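Local structure of fumarate lyase (Mesorhizobium sp., 3C8T) at residues 119-131 with 168-182. The protein is a mainly helical, four-chain member of the fumarate lyase family, whose subunits in general join through long helices of a central bundle. Residues are numbered along the deposited sequence; the frame is centred on the assembly and turned at random.
Sequences GLALISRRIESVR and LSAFDRHAARLEEIS
Asp172 OD1 takes two bonds from Arg131, side-on. Arg131 NE reaches Asp172 OD1 at 2.9 Å and Arg131 NH2 reaches it at 3.0 Å. The oxygen lies in the guanidinium plane, but the carboxylate is turned 81° against that plane. NE meets the anti lone pair of OD1, while NH2 approaches from above the carboxylate plane. Arg131 NH1 donates to the syn lone pair of Glu128 OE1 at 2.8 Å and lies equally close to Glu128 OE2, so acids hold the guanidinium at two parts of its edge and fix its rotation. A bend at chi3 (76°) swings the group over Ala175, whose CB touches one face. The other oxygen, Asp172 OD2, pairs with Arg443, and this pairing would probably favour the charged carboxylate.

Beside this network the contact is mainly apolar. Val130 CG1 stands over the centre of the Phe171 ring, 3.9 Å from the centroid, a CH-pi contact. Ile127 is a knob among Phe171, His174, Ala175 and Leu178. Leu178 returns the packing among Leu120, Ile123, Ser124 and Ile127; its CD1 lies 3.6 Å from Ser124 CB.

The axes of segments 119-131 and 168-182 approach to 9.7 Å and run nearly antiparallel, at 155°, as neighbours in the helical bundle of this family. Helix 315-344 packs on Ile123, helix 229-255 packs on Phe171, and a second subunit meets helix 160-185 at Arg173 and Arg177.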
loop_
_atom_site.group_PDB
_atom_site.type_symbol
_atom_site.label_atom_id
_atom_site.label_comp_id
_atom_site.label_asym_id
_atom_site.label_seq_id
_atom_site.Cartn_x
_atom_site.Cartn_y
_atom_site.Cartn_z
ATOM N N GLY A 119 21.708 9.816 9.689
ATOM C CA GLY A 119 20.516 10.074 8.857
ATOM C C GLY A 119 19.537 11.051 9.519
ATOM O O GLY A 119 19.011 11.948 8.879
ATOM N N LEU A 120 19.285 10.866 10.802
ATOM C CA LEU A 120 18.346 11.709 11.505
ATOM C C LEU A 120 18.899 13.133 11.724
ATOM O O LEU A 120 18.116 14.080 11.772
ATOM C CB LEU A 120 17.916 11.068 12.843
ATOM C CG LEU A 120 16.833 9.979 12.773
ATOM C CD1 LEU A 120 16.644 9.432 14.174
ATOM C CD2 LEU A 120 15.506 10.521 12.239
ATOM N N ALA A 121 20.218 13.283 11.842
ATOM C CA ALA A 121 20.798 14.637 11.980
ATOM C C ALA A 121 20.661 15.410 10.681
ATOM O O ALA A 121 20.393 16.624 10.696
ATOM C CB ALA A 121 22.289 14.609 12.468
ATOM N N LEU A 122 20.807 14.708 9.563
ATOM C CA LEU A 122 20.628 15.323 8.260
ATOM C C LEU A 122 19.143 15.647 7.988
ATOM O O LEU A 122 18.818 16.725 7.476
ATOM C CB LEU A 122 21.238 14.430 7.163
ATOM C CG LEU A 122 21.017 14.873 5.718
ATOM C CD1 LEU A 122 21.467 16.373 5.501
ATOM C CD2 LEU A 122 21.786 13.909 4.778
ATOM N N ILE A 123 18.243 14.724 8.320
ATOM C CA ILE A 123 16.806 15.018 8.258
ATOM C C ILE A 123 16.428 16.241 9.119
ATOM O O ILE A 123 15.717 17.129 8.667
ATOM C CB ILE A 123 15.950 13.786 8.693
ATOM C CG1 ILE A 123 16.105 12.632 7.689
ATOM C CG2 ILE A 123 14.493 14.187 8.900
ATOM C CD1 ILE A 123 15.658 12.935 6.245
ATOM N N SER A 124 16.916 16.288 10.354
ATOM C CA SER A 124 16.613 17.398 11.239
ATOM C C SER A 124 17.063 18.748 10.651
ATOM O O SER A 124 16.327 19.742 10.694
ATOM C CB SER A 124 17.252 17.137 12.607
ATOM O OG SER A 124 17.110 18.266 13.441
ATOM N N ARG A 125 18.280 18.764 10.101
ATOM C CA ARG A 125 18.882 19.908 9.433
ATOM C C ARG A 125 17.989 20.386 8.252
ATOM O O ARG A 125 17.768 21.574 8.060
ATOM C CB ARG A 125 20.231 19.409 8.900
ATOM C CG ARG A 125 21.339 20.336 8.896
ATOM C CD ARG A 125 21.735 20.625 7.455
ATOM N NE ARG A 125 22.604 19.659 6.770
ATOM C CZ ARG A 125 22.656 19.618 5.436
ATOM N NH1 ARG A 125 21.911 20.467 4.743
ATOM N NH2 ARG A 125 23.454 18.786 4.784
ATOM N N ARG A 126 17.472 19.457 7.460
ATOM C CA ARG A 126 16.626 19.833 6.325
ATOM C C ARG A 126 15.238 20.335 6.787
ATOM O O ARG A 126 14.676 21.288 6.218
ATOM C CB ARG A 126 16.506 18.692 5.316
ATOM C CG ARG A 126 17.828 18.083 4.880
ATOM C CD ARG A 126 17.694 17.716 3.433
ATOM N NE ARG A 126 18.887 17.131 2.849
ATOM C CZ ARG A 126 19.875 17.823 2.282
ATOM N NH1 ARG A 126 19.851 19.142 2.253
ATOM N NH2 ARG A 126 20.913 17.176 1.787
ATOM N N ILE A 127 14.704 19.725 7.821
ATOM C CA ILE A 127 13.445 20.188 8.416
ATOM C C ILE A 127 13.608 21.619 8.994
ATOM O O ILE A 127 12.748 22.475 8.813
ATOM C CB ILE A 127 12.924 19.189 9.484
ATOM C CG1 ILE A 127 12.394 17.883 8.836
ATOM C CG2 ILE A 127 11.876 19.875 10.416
ATOM C CD1 ILE A 127 11.763 16.859 9.899
ATOM N N GLU A 128 14.737 21.899 9.654
ATOM C CA GLU A 128 15.036 23.265 10.113
ATOM C C GLU A 128 15.194 24.312 8.975
ATOM O O GLU A 128 14.667 25.410 9.109
ATOM C CB GLU A 128 16.246 23.280 11.063
ATOM C CG GLU A 128 16.030 22.377 12.308
ATOM C CD GLU A 128 14.704 22.683 13.066
ATOM O OE1 GLU A 128 13.735 21.891 13.001
ATOM O OE2 GLU A 128 14.638 23.741 13.721
ATOM N N SER A 129 15.887 23.992 7.875
ATOM C CA SER A 129 15.864 24.883 6.711
ATOM C C SER A 129 14.476 25.069 6.129
ATOM O O SER A 129 14.140 26.179 5.726
ATOM C CB SER A 129 16.778 24.411 5.572
ATOM O OG SER A 129 18.046 24.100 6.069
ATOM N N VAL A 130 13.695 23.988 6.028
ATOM C CA VAL A 130 12.297 24.089 5.550
ATOM C C VAL A 130 11.502 25.111 6.403
ATOM O O VAL A 130 10.884 26.046 5.851
ATOM C CB VAL A 130 11.566 22.692 5.364
ATOM C CG1 VAL A 130 10.055 22.868 5.063
ATOM C CG2 VAL A 130 12.192 21.950 4.212
ATOM N N ARG A 131 11.552 24.934 7.732
ATOM C CA ARG A 131 10.874 25.837 8.674
ATOM C C ARG A 131 11.355 27.289 8.485
ATOM O O ARG A 131 10.526 28.204 8.425
ATOM C CB ARG A 131 11.063 25.382 10.129
ATOM C CG ARG A 131 10.460 24.025 10.410
ATOM C CD ARG A 131 10.948 23.443 11.724
ATOM N NE ARG A 131 10.288 24.087 12.852
ATOM C CZ ARG A 131 10.784 24.132 14.091
ATOM N NH1 ARG A 131 11.967 23.571 14.363
ATOM N NH2 ARG A 131 10.090 24.732 15.063
ATOM N N LEU A 168 3.955 25.745 7.535
ATOM C CA LEU A 168 4.925 25.802 8.590
ATOM C C LEU A 168 4.507 25.023 9.868
ATOM O O LEU A 168 5.349 24.353 10.499
ATOM C CB LEU A 168 5.208 27.275 8.938
ATOM C CG LEU A 168 6.156 27.591 10.106
ATOM C CD1 LEU A 168 7.578 26.869 9.972
ATOM C CD2 LEU A 168 6.282 29.118 10.332
ATOM N N SER A 169 3.230 25.124 10.248
ATOM C CA SER A 169 2.755 24.556 11.495
ATOM C C SER A 169 2.949 23.048 11.600
ATOM O O SER A 169 3.293 22.538 12.678
ATOM C CB SER A 169 1.295 24.918 11.745
ATOM O OG SER A 169 0.457 24.179 10.879
ATOM N N ALA A 170 2.728 22.370 10.484
ATOM C CA ALA A 170 3.024 20.942 10.292
ATOM C C ALA A 170 4.494 20.590 10.563
ATOM O O ALA A 170 4.789 19.556 11.191
ATOM C CB ALA A 170 2.643 20.511 8.819
ATOM N N PHE A 171 5.397 21.421 10.045
ATOM C CA PHE A 171 6.855 21.185 10.169
ATOM C C PHE A 171 7.379 21.490 11.557
ATOM O O PHE A 171 8.304 20.821 12.038
ATOM C CB PHE A 171 7.629 21.907 9.075
ATOM C CG PHE A 171 7.442 21.275 7.750
ATOM C CD1 PHE A 171 8.158 20.117 7.415
ATOM C CD2 PHE A 171 6.454 21.744 6.875
ATOM C CE1 PHE A 171 7.937 19.475 6.195
ATOM C CE2 PHE A 171 6.213 21.103 5.674
ATOM C CZ PHE A 171 6.960 19.979 5.321
ATOM N N ASP A 172 6.759 22.465 12.220
ATOM C CA ASP A 172 6.958 22.653 13.650
ATOM C C ASP A 172 6.588 21.390 14.385
ATOM O O ASP A 172 7.305 20.998 15.287
ATOM C CB ASP A 172 6.098 23.808 14.170
ATOM C CG ASP A 172 6.563 25.186 13.635
ATOM O OD1 ASP A 172 7.750 25.324 13.275
ATOM O OD2 ASP A 172 5.743 26.125 13.597
ATOM N N ARG A 173 5.471 20.734 14.027
ATOM C CA ARG A 173 5.125 19.477 14.715
ATOM C C ARG A 173 6.059 18.333 14.360
ATOM O O ARG A 173 6.256 17.447 15.188
ATOM C CB ARG A 173 3.661 19.055 14.550
ATOM C CG ARG A 173 2.651 19.927 15.288
ATOM C CD ARG A 173 1.182 19.487 15.004
ATOM N NE ARG A 173 0.764 19.609 13.609
ATOM C CZ ARG A 173 0.018 20.606 13.103
ATOM N NH1 ARG A 173 -0.388 21.629 13.874
ATOM N NH2 ARG A 173 -0.323 20.592 11.803
ATOM N N HIS A 174 6.632 18.336 13.154
ATOM C CA HIS A 174 7.459 17.199 12.718
ATOM C C HIS A 174 8.777 17.282 13.463
ATOM O O HIS A 174 9.329 16.241 13.856
ATOM C CB HIS A 174 7.733 17.161 11.192
ATOM C CG HIS A 174 6.511 16.922 10.333
ATOM N ND1 HIS A 174 5.596 15.919 10.584
ATOM C CD2 HIS A 174 6.104 17.516 9.181
ATOM C CE1 HIS A 174 4.653 15.941 9.658
ATOM N NE2 HIS A 174 4.939 16.904 8.794
ATOM N N ALA A 175 9.282 18.514 13.642
ATOM C CA ALA A 175 10.484 18.754 14.470
ATOM C C ALA A 175 10.360 18.183 15.857
ATOM O O ALA A 175 11.316 17.572 16.351
ATOM C CB ALA A 175 10.836 20.225 14.546
ATOM N N ALA A 176 9.188 18.360 16.475
ATOM C CA ALA A 176 8.902 17.784 17.784
ATOM C C ALA A 176 8.907 16.240 17.741
ATOM O O ALA A 176 9.497 15.600 18.618
ATOM C CB ALA A 176 7.590 18.323 18.370
ATOM N N ARG A 177 8.254 15.660 16.729
ATOM C CA ARG A 177 8.201 14.179 16.558
ATOM C C ARG A 177 9.615 13.562 16.463
ATOM O O ARG A 177 9.906 12.547 17.103
ATOM C CB ARG A 177 7.368 13.795 15.315
ATOM C CG ARG A 177 5.881 14.155 15.397
ATOM C CD ARG A 177 5.131 13.869 14.100
ATOM N NE ARG A 177 3.727 14.233 14.293
ATOM C CZ ARG A 177 3.119 15.263 13.711
ATOM N NH1 ARG A 177 3.752 16.008 12.815
ATOM N NH2 ARG A 177 1.861 15.527 14.021
ATOM N N LEU A 178 10.491 14.196 15.665
ATOM C CA LEU A 178 11.872 13.724 15.477
ATOM C C LEU A 178 12.608 13.513 16.817
ATOM O O LEU A 178 13.272 12.478 17.034
ATOM C CB LEU A 178 12.644 14.690 14.551
ATOM C CG LEU A 178 14.053 14.231 14.079
ATOM C CD1 LEU A 178 14.443 14.811 12.707
ATOM C CD2 LEU A 178 15.145 14.536 15.092
ATOM N N GLU A 179 12.490 14.502 17.703
ATOM C CA GLU A 179 13.095 14.472 19.027
ATOM C C GLU A 179 12.525 13.348 19.924
ATOM O O GLU A 179 13.264 12.730 20.692
ATOM C CB GLU A 179 13.019 15.881 19.707
ATOM C CG GLU A 179 13.698 17.026 18.898
ATOM C CD GLU A 179 15.143 16.707 18.386
ATOM O OE1 GLU A 179 15.948 16.120 19.149
ATOM O OE2 GLU A 179 15.488 17.036 17.207
ATOM N N GLU A 180 11.232 13.060 19.810
ATOM C CA GLU A 180 10.600 11.953 20.552
ATOM C C GLU A 180 11.046 10.550 20.079
ATOM O O GLU A 180 11.257 9.620 20.900
ATOM C CB GLU A 180 9.056 12.102 20.507
ATOM C CG GLU A 180 8.557 13.289 21.370
ATOM C CD GLU A 180 7.050 13.623 21.251
ATOM O OE1 GLU A 180 6.393 13.254 20.251
ATOM O OE2 GLU A 180 6.520 14.268 22.199
ATOM N N ILE A 181 11.174 10.390 18.760
ATOM C CA ILE A 181 11.522 9.084 18.168
ATOM C C ILE A 181 12.995 8.696 18.432
ATOM O O ILE A 181 13.274 7.527 18.639
ATOM C CB ILE A 181 11.254 9.082 16.645
ATOM C CG1 ILE A 181 9.749 8.994 16.372
ATOM C CG2 ILE A 181 11.860 7.909 16.007
ATOM C CD1 ILE A 181 9.305 9.789 15.181
ATOM N N SER A 182 13.915 9.672 18.364
ATOM C CA SER A 182 15.363 9.433 18.497
ATOM C C SER A 182 15.819 8.548 19.692
ATOM O O SER A 182 16.634 7.668 19.483
ATOM C CB SER A 182 16.151 10.750 18.520
ATOM O OG SER A 182 16.125 11.411 17.260
#